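PDB 4F43: protelomerase from Agrobacterium tumefaciens, which generates and protects hairpin ends of linear DNA, probably as a telomere resolvase. Local coordinates for residues D139-L147 with L240-F249; Y156-A167 with S177-K185. The protein carries 1 engineered substitution. All coordinates share one frame; numbering follows the deposited sequence.

How the contacts relate
Both contacts lie in the range of the telomere resolvase catalytic domain, with their centres about 18 Å apart. Both segments of contact 2 fall in the chain between those of contact 1. Along the chain, helix 140-151 comes first, then helix 155-161, the antiparallel sheet that includes strands 165-169 and 177-180, and lastly helix 230-248. The contacts touch each other through helix 155-161, where F159 packs on L241 and on G144, and V158 packs on G144 and L147. Contact 1 packs helix 140-151 on helix 230-248, while contact 2 joins helix 155-161 to the small sheet and the residues after it. Each contact has a residue nearby that meets the DNA: R242 a phosphate, and K185 the sugar-phosphate backbone.

Contact 1 (D139-L147 with L240-F249); sequences DPLMIGIGL and LLRDTVFNLF
Helices 140-147 and 240-248 cross at -69° with their axes 11.0 Å apart, and the backbones come closest at L141 and L241. L141 divides its two methyls: CD1 lies 3.7 Å from L241 CD1, while CD2 lies 3.4 Å from T244 OG1 and also touches CG of L240. The T244 methyl, CG2, sits 3.6 Å from I145 CD1 and 3.7 Å from M142 CE. M142 gets there by a bend at its second torsion (chi2 -59°), which carries SD and CE over to the other helix. I145 and L248 meet tip to tip, CD1 to CD1, at 3.9 Å. I145 CG2 reaches the edge of the F249 ring, near its plane. T244 OG1 donates to L240 O of its own helix at 2.7 Å, from above the carbonyl plane; T244 N reaches the same oxygen from the opposite face. F249 goes on to pack against helix 124-134. R242, on helix 230-248, forms a salt bridge through NE with a DNA phosphate. Dispersion and burial of apolar groups thus hold these two helices of the telomere resolvase catalytic domain together, and the one hydroxyl at the interface is satisfied within its own helix.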
loop_
_atom_site.group_PDB
_atom_site.type_symbol
_atom_site.label_atom_id
_atom_site.label_comp_id
_atom_site.label_asym_id
_atom_site.label_seq_id
_atom_site.Cartn_x
_atom_site.Cartn_y
_atom_site.Cartn_z
ATOM N N ASP A 139 12.612 -17.217 9.933
ATOM C CA ASP A 139 11.565 -17.264 8.922
ATOM C C ASP A 139 11.406 -15.880 8.300
ATOM O O ASP A 139 10.996 -14.939 8.980
ATOM C CB ASP A 139 10.247 -17.731 9.548
ATOM C CG ASP A 139 9.112 -17.800 8.543
ATOM O OD1 ASP A 139 9.384 -18.030 7.346
ATOM O OD2 ASP A 139 7.944 -17.627 8.952
ATOM N N PRO A 140 11.736 -15.755 7.002
ATOM C CA PRO A 140 11.746 -14.478 6.274
ATOM C C PRO A 140 10.435 -13.701 6.394
ATOM O O PRO A 140 10.453 -12.470 6.393
ATOM C CB PRO A 140 11.975 -14.910 4.824
ATOM C CG PRO A 140 12.723 -16.188 4.935
ATOM C CD PRO A 140 12.149 -16.877 6.140
ATOM N N LEU A 141 9.319 -14.417 6.496
ATOM C CA LEU A 141 8.019 -13.789 6.688
ATOM C C LEU A 141 7.984 -13.026 8.008
ATOM O O LEU A 141 7.585 -11.860 8.056
ATOM C CB LEU A 141 6.911 -14.843 6.666
ATOM C CG LEU A 141 5.474 -14.329 6.781
ATOM C CD1 LEU A 141 5.074 -13.577 5.522
ATOM C CD2 LEU A 141 4.512 -15.475 7.055
ATOM N N MET A 142 8.411 -13.697 9.074
ATOM C CA MET A 142 8.452 -13.100 10.404
ATOM C C MET A 142 9.369 -11.883 10.436
ATOM O O MET A 142 9.006 -10.839 10.982
ATOM C CB MET A 142 8.916 -14.127 11.441
ATOM C CG MET A 142 7.988 -15.321 11.600
ATOM S SD MET A 142 6.321 -14.849 12.096
ATOM C CE MET A 142 5.598 -16.453 12.423
ATOM N N ILE A 143 10.555 -12.026 9.848
ATOM C CA ILE A 143 11.500 -10.923 9.734
ATOM C C ILE A 143 10.851 -9.754 9.002
ATOM O O ILE A 143 11.060 -8.593 9.356
ATOM C CB ILE A 143 12.774 -11.345 8.976
ATOM C CG1 ILE A 143 13.404 -12.577 9.626
ATOM C CG2 ILE A 143 13.773 -10.199 8.925
ATOM C CD1 ILE A 143 14.686 -13.023 8.960
ATOM N N GLY A 144 10.056 -10.074 7.987
ATOM C CA GLY A 144 9.316 -9.068 7.248
ATOM C C GLY A 144 8.327 -8.324 8.125
ATOM O O GLY A 144 8.279 -7.096 8.108
ATOM N N ILE A 145 7.542 -9.074 8.895
ATOM C CA ILE A 145 6.573 -8.490 9.820
ATOM C C ILE A 145 7.249 -7.558 10.819
ATOM O O ILE A 145 6.830 -6.411 11.004
ATOM C CB ILE A 145 5.828 -9.580 10.607
ATOM C CG1 ILE A 145 5.165 -10.571 9.653
ATOM C CG2 ILE A 145 4.798 -8.956 11.539
ATOM C CD1 ILE A 145 4.796 -11.877 10.307
ATOM N N GLY A 146 8.298 -8.063 11.462
ATOM C CA GLY A 146 9.054 -7.282 12.423
ATOM C C GLY A 146 9.642 -6.034 11.799
ATOM O O GLY A 146 9.729 -4.987 12.440
ATOM N N LEU A 147 10.044 -6.147 10.536
ATOM C CA LEU A 147 10.592 -5.016 9.801
ATOM C C LEU A 147 9.510 -3.969 9.556
ATOM O O LEU A 147 9.768 -2.772 9.645
ATOM C CB LEU A 147 11.200 -5.481 8.477
ATOM C CG LEU A 147 12.604 -4.969 8.157
ATOM C CD1 LEU A 147 13.475 -4.999 9.398
ATOM C CD2 LEU A 147 13.225 -5.811 7.055
ATOM N N LEU A 240 -1.207 -15.500 3.596
ATOM C CA LEU A 240 -0.297 -16.048 4.596
ATOM C C LEU A 240 0.118 -14.972 5.596
ATOM O O LEU A 240 0.091 -15.187 6.811
ATOM C CB LEU A 240 0.938 -16.646 3.921
ATOM C CG LEU A 240 1.944 -17.356 4.828
ATOM C CD1 LEU A 240 1.294 -18.543 5.518
ATOM C CD2 LEU A 240 3.164 -17.798 4.033
ATOM N N LEU A 241 0.503 -13.814 5.067
ATOM C CA LEU A 241 0.867 -12.661 5.880
ATOM C C LEU A 241 -0.317 -12.253 6.751
ATOM O O LEU A 241 -0.168 -11.976 7.947
ATOM C CB LEU A 241 1.277 -11.496 4.975
ATOM C CG LEU A 241 1.834 -10.220 5.611
ATOM C CD1 LEU A 241 3.246 -10.444 6.126
ATOM C CD2 LEU A 241 1.805 -9.074 4.614
ATOM N N ARG A 242 -1.495 -12.236 6.135
ATOM C CA ARG A 242 -2.729 -11.868 6.819
ATOM C C ARG A 242 -3.022 -12.772 8.010
ATOM O O ARG A 242 -3.333 -12.289 9.094
ATOM C CB ARG A 242 -3.907 -11.889 5.843
ATOM C CG ARG A 242 -5.267 -11.741 6.502
ATOM C CD ARG A 242 -6.349 -11.517 5.461
ATOM N NE ARG A 242 -7.689 -11.594 6.034
ATOM C CZ ARG A 242 -8.469 -12.668 5.965
ATOM N NH1 ARG A 242 -8.042 -13.758 5.344
ATOM N NH2 ARG A 242 -9.676 -12.651 6.512
ATOM N N ASP A 243 -2.917 -14.082 7.810
ATOM C CA ASP A 243 -3.203 -15.032 8.883
ATOM C C ASP A 243 -2.104 -15.092 9.942
ATOM O O ASP A 243 -2.375 -15.376 11.112
ATOM C CB ASP A 243 -3.490 -16.425 8.321
ATOM C CG ASP A 243 -4.968 -16.663 8.095
ATOM O OD1 ASP A 243 -5.470 -16.315 7.005
ATOM O OD2 ASP A 243 -5.632 -17.194 9.010
ATOM N N THR A 244 -0.867 -14.831 9.534
ATOM C CA THR A 244 0.235 -14.777 10.487
ATOM C C THR A 244 0.074 -13.564 11.402
ATOM O O THR A 244 0.300 -13.653 12.611
ATOM C CB THR A 244 1.602 -14.749 9.787
ATOM O OG1 THR A 244 1.706 -15.865 8.894
ATOM C CG2 THR A 244 2.720 -14.821 10.814
ATOM N N VAL A 245 -0.334 -12.437 10.821
ATOM C CA VAL A 245 -0.655 -11.249 11.609
ATOM C C VAL A 245 -1.879 -11.517 12.489
ATOM O O VAL A 245 -1.945 -11.068 13.635
ATOM C CB VAL A 245 -0.886 -10.013 10.710
ATOM C CG1 VAL A 245 -1.546 -8.887 11.491
ATOM C CG2 VAL A 245 0.430 -9.541 10.113
ATOM N N PHE A 246 -2.833 -12.265 11.941
ATOM C CA PHE A 246 -4.024 -12.685 12.673
ATOM C C PHE A 246 -3.635 -13.410 13.953
ATOM O O PHE A 246 -4.135 -13.098 15.034
ATOM C CB PHE A 246 -4.869 -13.626 11.810
ATOM C CG PHE A 246 -6.154 -13.024 11.313
ATOM C CD1 PHE A 246 -7.330 -13.190 12.023
ATOM C CD2 PHE A 246 -6.191 -12.314 10.126
ATOM C CE1 PHE A 246 -8.515 -12.649 11.566
ATOM C CE2 PHE A 246 -7.373 -11.768 9.664
ATOM C CZ PHE A 246 -8.536 -11.937 10.385
ATOM N N ASN A 247 -2.730 -14.375 13.822
ATOM C CA ASN A 247 -2.343 -15.226 14.942
ATOM C C ASN A 247 -1.365 -14.582 15.922
ATOM O O ASN A 247 -1.423 -14.847 17.124
ATOM C CB ASN A 247 -1.768 -16.548 14.429
ATOM C CG ASN A 247 -2.778 -17.352 13.637
ATOM O OD1 ASN A 247 -3.979 -17.303 13.907
ATOM N ND2 ASN A 247 -2.295 -18.098 12.650
ATOM N N LEU A 248 -0.468 -13.743 15.411
ATOM C CA LEU A 248 0.554 -13.112 16.244
ATOM C C LEU A 248 -0.029 -12.241 17.354
ATOM O O LEU A 248 -0.074 -12.646 18.516
ATOM C CB LEU A 248 1.519 -12.287 15.388
ATOM C CG LEU A 248 2.721 -13.031 14.805
ATOM C CD1 LEU A 248 3.611 -12.075 14.028
ATOM C CD2 LEU A 248 3.504 -13.717 15.911
ATOM N N PHE A 249 -0.475 -11.044 16.987
ATOM C CA PHE A 249 -0.993 -10.089 17.958
ATOM C C PHE A 249 -2.461 -10.369 18.271
ATOM O O PHE A 249 -3.301 -9.472 18.203
ATOM C CB PHE A 249 -0.833 -8.663 17.429
ATOM C CG PHE A 249 0.416 -8.456 16.618
ATOM C CD1 PHE A 249 1.627 -8.200 17.238
ATOM C CD2 PHE A 249 0.377 -8.518 15.234
ATOM C CE1 PHE A 249 2.776 -8.009 16.492
ATOM C CE2 PHE A 249 1.522 -8.329 14.483
ATOM C CZ PHE A 249 2.722 -8.075 15.112
#

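Contact 2 (Y156-A167 with S177-K185); sequences YEVFTQAEFSPA and SILFNGQAK. With nucleotides of chain B.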
loop_
_atom_site.group_PDB
_atom_site.type_symbol
_atom_site.label_atom_id
_atom_site.label_comp_id
_atom_site.label_asym_id
_atom_site.label_seq_id
_atom_site.Cartn_x
_atom_site.Cartn_y
_atom_site.Cartn_z
ATOM N N TYR A 156 4.661 -4.126 0.689
ATOM C CA TYR A 156 5.203 -4.192 -0.665
ATOM C C TYR A 156 6.643 -3.689 -0.683
ATOM O O TYR A 156 7.534 -4.341 -1.232
ATOM C CB TYR A 156 4.339 -3.381 -1.632
ATOM C CG TYR A 156 4.730 -3.534 -3.082
ATOM C CD1 TYR A 156 4.569 -4.746 -3.740
ATOM C CD2 TYR A 156 5.252 -2.464 -3.798
ATOM C CE1 TYR A 156 4.925 -4.892 -5.067
ATOM C CE2 TYR A 156 5.608 -2.599 -5.127
ATOM C CZ TYR A 156 5.443 -3.815 -5.756
ATOM O OH TYR A 156 5.797 -3.954 -7.078
ATOM N N GLU A 157 6.861 -2.532 -0.064
ATOM C CA GLU A 157 8.191 -1.947 0.041
ATOM C C GLU A 157 9.144 -2.893 0.764
ATOM O O GLU A 157 10.226 -3.195 0.265
ATOM C CB GLU A 157 8.129 -0.613 0.787
ATOM C CG GLU A 157 7.268 0.443 0.114
ATOM C CD GLU A 157 7.048 1.659 0.994
ATOM O OE1 GLU A 157 7.314 1.568 2.210
ATOM O OE2 GLU A 157 6.611 2.704 0.469
ATOM N N VAL A 158 8.724 -3.360 1.936
ATOM C CA VAL A 158 9.541 -4.243 2.768
ATOM C C VAL A 158 9.932 -5.534 2.057
ATOM O O VAL A 158 11.114 -5.860 1.950
ATOM C CB VAL A 158 8.818 -4.609 4.087
ATOM C CG1 VAL A 158 9.569 -5.711 4.822
ATOM C CG2 VAL A 158 8.664 -3.386 4.974
ATOM N N PHE A 159 8.936 -6.264 1.568
ATOM C CA PHE A 159 9.175 -7.579 0.981
ATOM C C PHE A 159 9.787 -7.539 -0.419
ATOM O O PHE A 159 10.510 -8.457 -0.804
ATOM C CB PHE A 159 7.884 -8.403 0.950
ATOM C CG PHE A 159 7.419 -8.864 2.304
ATOM C CD1 PHE A 159 8.082 -9.881 2.968
ATOM C CD2 PHE A 159 6.312 -8.292 2.904
ATOM C CE1 PHE A 159 7.654 -10.311 4.208
ATOM C CE2 PHE A 159 5.879 -8.717 4.142
ATOM C CZ PHE A 159 6.552 -9.728 4.795
ATOM N N THR A 160 9.504 -6.487 -1.184
ATOM C CA THR A 160 9.870 -6.501 -2.600
ATOM C C THR A 160 10.958 -5.519 -3.046
ATOM O O THR A 160 11.738 -5.838 -3.941
ATOM C CB THR A 160 8.633 -6.318 -3.509
ATOM O OG1 THR A 160 8.120 -4.989 -3.365
ATOM C CG2 THR A 160 7.547 -7.319 -3.146
ATOM N N GLN A 161 11.019 -4.335 -2.446
ATOM C CA GLN A 161 11.877 -3.290 -3.006
ATOM C C GLN A 161 12.457 -2.279 -2.013
ATOM O O GLN A 161 12.663 -1.117 -2.364
ATOM C CB GLN A 161 11.126 -2.548 -4.114
ATOM C CG GLN A 161 9.794 -1.964 -3.670
ATOM C CD GLN A 161 9.018 -1.347 -4.814
ATOM O OE1 GLN A 161 9.304 -1.606 -5.984
ATOM N NE2 GLN A 161 8.031 -0.522 -4.484
ATOM N N ALA A 162 12.734 -2.716 -0.790
ATOM C CA ALA A 162 13.350 -1.833 0.196
ATOM C C ALA A 162 14.873 -1.893 0.125
ATOM O O ALA A 162 15.450 -2.947 -0.144
ATOM C CB ALA A 162 12.870 -2.175 1.598
ATOM N N GLU A 163 15.517 -0.755 0.363
ATOM C CA GLU A 163 16.976 -0.687 0.403
ATOM C C GLU A 163 17.430 0.104 1.621
ATOM O O GLU A 163 17.699 1.301 1.529
ATOM C CB GLU A 163 17.533 -0.036 -0.863
ATOM C CG GLU A 163 17.124 -0.714 -2.159
ATOM C CD GLU A 163 17.391 0.153 -3.374
ATOM O OE1 GLU A 163 16.923 -0.201 -4.476
ATOM O OE2 GLU A 163 18.070 1.191 -3.224
ATOM N N PHE A 164 17.515 -0.570 2.763
ATOM C CA PHE A 164 17.924 0.087 3.999
ATOM C C PHE A 164 19.441 0.189 4.102
ATOM O O PHE A 164 20.157 -0.785 3.874
ATOM C CB PHE A 164 17.354 -0.647 5.215
ATOM C CG PHE A 164 15.863 -0.826 5.168
ATOM C CD1 PHE A 164 15.018 0.270 5.216
ATOM C CD2 PHE A 164 15.308 -2.089 5.082
ATOM C CE1 PHE A 164 13.646 0.109 5.175
ATOM C CE2 PHE A 164 13.938 -2.258 5.040
ATOM C CZ PHE A 164 13.105 -1.157 5.087
ATOM N N SER A 165 19.924 1.377 4.451
ATOM C CA SER A 165 21.356 1.638 4.529
ATOM C C SER A 165 21.678 2.519 5.738
ATOM O O SER A 165 20.826 3.286 6.189
ATOM C CB SER A 165 21.844 2.288 3.229
ATOM O OG SER A 165 21.035 3.394 2.874
ATOM N N PRO A 166 22.905 2.402 6.276
ATOM C CA PRO A 166 23.294 3.133 7.489
ATOM C C PRO A 166 23.226 4.651 7.338
ATOM O O PRO A 166 23.693 5.201 6.340
ATOM C CB PRO A 166 24.747 2.692 7.715
ATOM C CG PRO A 166 25.209 2.185 6.390
ATOM C CD PRO A 166 24.002 1.553 5.780
ATOM N N ALA A 167 22.641 5.309 8.334
ATOM C CA ALA A 167 22.526 6.763 8.345
ATOM C C ALA A 167 23.548 7.373 9.296
ATOM O O ALA A 167 23.597 7.016 10.472
ATOM C CB ALA A 167 21.119 7.178 8.742
ATOM N N SER A 177 17.998 5.696 13.549
ATOM C CA SER A 177 17.553 6.105 12.218
ATOM C C SER A 177 18.354 5.410 11.120
ATOM O O SER A 177 19.545 5.147 11.279
ATOM C CB SER A 177 17.646 7.624 12.045
ATOM O OG SER A 177 18.977 8.031 11.786
ATOM N N ILE A 178 17.686 5.115 10.009
ATOM C CA ILE A 178 18.330 4.505 8.849
ATOM C C ILE A 178 17.916 5.225 7.568
ATOM O O ILE A 178 17.151 6.187 7.609
ATOM C CB ILE A 178 17.962 3.014 8.718
ATOM C CG1 ILE A 178 16.461 2.853 8.465
ATOM C CG2 ILE A 178 18.383 2.240 9.961
ATOM C CD1 ILE A 178 16.013 1.409 8.371
ATOM N N LEU A 179 18.426 4.757 6.432
ATOM C CA LEU A 179 18.043 5.308 5.136
ATOM C C LEU A 179 17.119 4.338 4.406
ATOM O O LEU A 179 17.111 3.144 4.698
ATOM C CB LEU A 179 19.282 5.609 4.291
ATOM C CG LEU A 179 20.326 6.540 4.913
ATOM C CD1 LEU A 179 21.476 6.776 3.947
ATOM C CD2 LEU A 179 19.693 7.857 5.332
ATOM N N PHE A 180 16.342 4.850 3.457
ATOM C CA PHE A 180 15.332 4.036 2.786
ATOM C C PHE A 180 15.172 4.350 1.298
ATOM O O PHE A 180 15.291 5.501 0.876
ATOM C CB PHE A 180 13.987 4.173 3.507
ATOM C CG PHE A 180 12.825 3.620 2.734
ATOM C CD1 PHE A 180 12.672 2.252 2.571
ATOM C CD2 PHE A 180 11.884 4.469 2.173
ATOM C CE1 PHE A 180 11.603 1.742 1.857
ATOM C CE2 PHE A 180 10.813 3.966 1.459
ATOM C CZ PHE A 180 10.671 2.601 1.300
ATOM N N ASN A 181 14.893 3.308 0.519
ATOM C CA ASN A 181 14.656 3.425 -0.915
ATOM C C ASN A 181 14.099 2.108 -1.450
ATOM O O ASN A 181 14.630 1.043 -1.143
ATOM C CB ASN A 181 15.959 3.770 -1.640
ATOM C CG ASN A 181 15.723 4.435 -2.984
ATOM O OD1 ASN A 181 14.823 5.261 -3.133
ATOM N ND2 ASN A 181 16.538 4.078 -3.970
ATOM N N GLY A 182 13.026 2.166 -2.233
ATOM C CA GLY A 182 12.354 3.408 -2.560
ATOM C C GLY A 182 10.867 3.351 -2.274
ATOM O O GLY A 182 10.294 2.275 -2.097
ATOM N N GLN A 183 10.242 4.521 -2.238
ATOM C CA GLN A 183 8.828 4.641 -1.907
ATOM C C GLN A 183 7.936 3.993 -2.964
ATOM O O GLN A 183 8.322 3.869 -4.127
ATOM C CB GLN A 183 8.460 6.120 -1.742
ATOM C CG GLN A 183 7.077 6.391 -1.160
ATOM C CD GLN A 183 7.029 6.257 0.350
ATOM O OE1 GLN A 183 7.822 5.534 0.951
ATOM N NE2 GLN A 183 6.094 6.965 0.974
ATOM N N ALA A 184 6.746 3.575 -2.546
ATOM C CA ALA A 184 5.750 3.035 -3.462
ATOM C C ALA A 184 4.602 4.024 -3.636
ATOM O O ALA A 184 4.528 5.028 -2.926
ATOM C CB ALA A 184 5.228 1.701 -2.953
ATOM N N LYS A 185 3.722 3.734 -4.592
ATOM C CA LYS A 185 2.539 4.555 -4.865
ATOM C C LYS A 185 2.859 5.991 -5.279
ATOM O O LYS A 185 1.989 6.862 -5.238
ATOM C CB LYS A 185 1.593 4.565 -3.660
ATOM C CG LYS A 185 1.098 3.194 -3.228
ATOM C CD LYS A 185 0.105 3.318 -2.083
ATOM C CE LYS A 185 -1.072 4.201 -2.478
ATOM N NZ LYS A 185 -1.979 4.472 -1.329
ATOM P P DT B 22 2.318 0.540 -6.184
ATOM O OP1 DT B 22 3.387 1.532 -6.432
ATOM O OP2 DT B 22 2.236 -0.680 -7.017
ATOM O "O5'" DT B 22 2.396 0.085 -4.650
ATOM C "C5'" DT B 22 1.703 -1.074 -4.189
ATOM C "C4'" DT B 22 0.647 -0.717 -3.158
ATOM O "O4'" DT B 22 -0.572 -0.342 -3.839
ATOM C "C3'" DT B 22 0.225 -1.852 -2.233
ATOM O "O3'" DT B 22 1.025 -1.873 -1.055
ATOM C "C2'" DT B 22 -1.222 -1.516 -1.891
ATOM C "C1'" DT B 22 -1.642 -0.477 -2.927
ATOM N N1 DT B 22 -2.890 -0.851 -3.659
ATOM C C2 DT B 22 -4.094 -0.789 -2.996
ATOM O O2 DT B 22 -4.209 -0.438 -1.835
ATOM N N3 DT B 22 -5.181 -1.147 -3.748
ATOM C C4 DT B 22 -5.193 -1.558 -5.067
ATOM O O4 DT B 22 -6.235 -1.859 -5.646
ATOM C C5 DT B 22 -3.898 -1.603 -5.700
ATOM C C7 DT B 22 -3.775 -2.033 -7.132
ATOM C C6 DT B 22 -2.825 -1.254 -4.977
ATOM O "O5'" DT B 14 -0.574 6.065 0.515
ATOM C "C5'" DT B 14 -0.048 7.372 0.320
ATOM C "C4'" DT B 14 -0.057 7.742 -1.151
ATOM O "O4'" DT B 14 -1.399 7.585 -1.675
ATOM C "C3'" DT B 14 0.360 9.180 -1.449
ATOM O "O3'" DT B 14 1.393 9.190 -2.426
ATOM C "C2'" DT B 14 -0.910 9.855 -1.961
ATOM C "C1'" DT B 14 -1.705 8.679 -2.510
ATOM N N1 DT B 14 -3.178 8.887 -2.476
ATOM C C2 DT B 14 -3.897 8.751 -3.639
ATOM O O2 DT B 14 -3.386 8.469 -4.707
ATOM N N3 DT B 14 -5.243 8.957 -3.504
ATOM C C4 DT B 14 -5.929 9.279 -2.350
ATOM O O4 DT B 14 -7.146 9.443 -2.342
ATOM C C5 DT B 14 -5.115 9.407 -1.167
ATOM C C7 DT B 14 -5.746 9.754 0.149
ATOM C C6 DT B 14 -3.795 9.206 -1.285
ATOM P P DT B 23 1.122 -3.209 -0.168
ATOM O OP1 DT B 23 2.211 -3.024 0.817
ATOM O OP2 DT B 23 1.149 -4.364 -1.090
ATOM O "O5'" DT B 23 -0.271 -3.240 0.617
ATOM C "C5'" DT B 23 -0.547 -2.266 1.616
ATOM C "C4'" DT B 23 -1.959 -2.428 2.153
ATOM O "O4'" DT B 23 -2.901 -2.361 1.051
ATOM C "C3'" DT B 23 -2.242 -3.753 2.860
ATOM O "O3'" DT B 23 -3.028 -3.517 4.024
ATOM C "C2'" DT B 23 -3.021 -4.547 1.821
ATOM C "C1'" DT B 23 -3.823 -3.422 1.186
ATOM N N1 DT B 23 -4.410 -3.750 -0.144
ATOM C C2 DT B 23 -5.778 -3.785 -0.263
ATOM O O2 DT B 23 -6.533 -3.561 0.665
ATOM N N3 DT B 23 -6.236 -4.091 -1.515
ATOM C C4 DT B 23 -5.487 -4.362 -2.641
ATOM O O4 DT B 23 -6.013 -4.627 -3.721
ATOM C C5 DT B 23 -4.058 -4.310 -2.451
ATOM C C7 DT B 23 -3.130 -4.586 -3.596
ATOM C C6 DT B 23 -3.596 -4.011 -1.228
HETATM O O HOH W 1 7.051 4.434 3.168
#
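The F180 ring has G182 N over one face, toward the rim, and A162 CB at its edge. E157 OE1 approaches the ring obliquely, 3.6 Å from F180 CZ. F164 lies alongside F180 with the ring planes at 31°, its CE1 3.5 Å from F180 CD1. I178 CD1 also meets F164 obliquely, and L179 O lies at the F164 edge. In Y156, T160 OG1 sits over the centre of one ring face, while A184 CB is at the edge. E157 extends beyond CG, which brings OE2 to A184 N: this bond is 3.1 Å long and uses the anti side of the carboxylate. E157 OE1 accepts from A154 N, and a water lies close by, near Q183 OE1 as well. Farther along, L179 N donates to S165 O at 2.8 Å; the return bond from S165 N to L179 O is weak. N181 ND2 makes a weak bond to E163 OE2. Two backbone amides grip the DNA: Y156 N donates to OP1 of DT23 of chain B at 2.7 Å, and K185 N to OP1 of DT22 of chain B at 2.9 Å. K185 NZ reaches O5' of DT14 of chain B at 2.8 Å and an adenine N3 of the DNA. The E157 carboxylate thus ties the helix to the residue just before K185, which probably helps set both amides against successive phosphates of the hairpin.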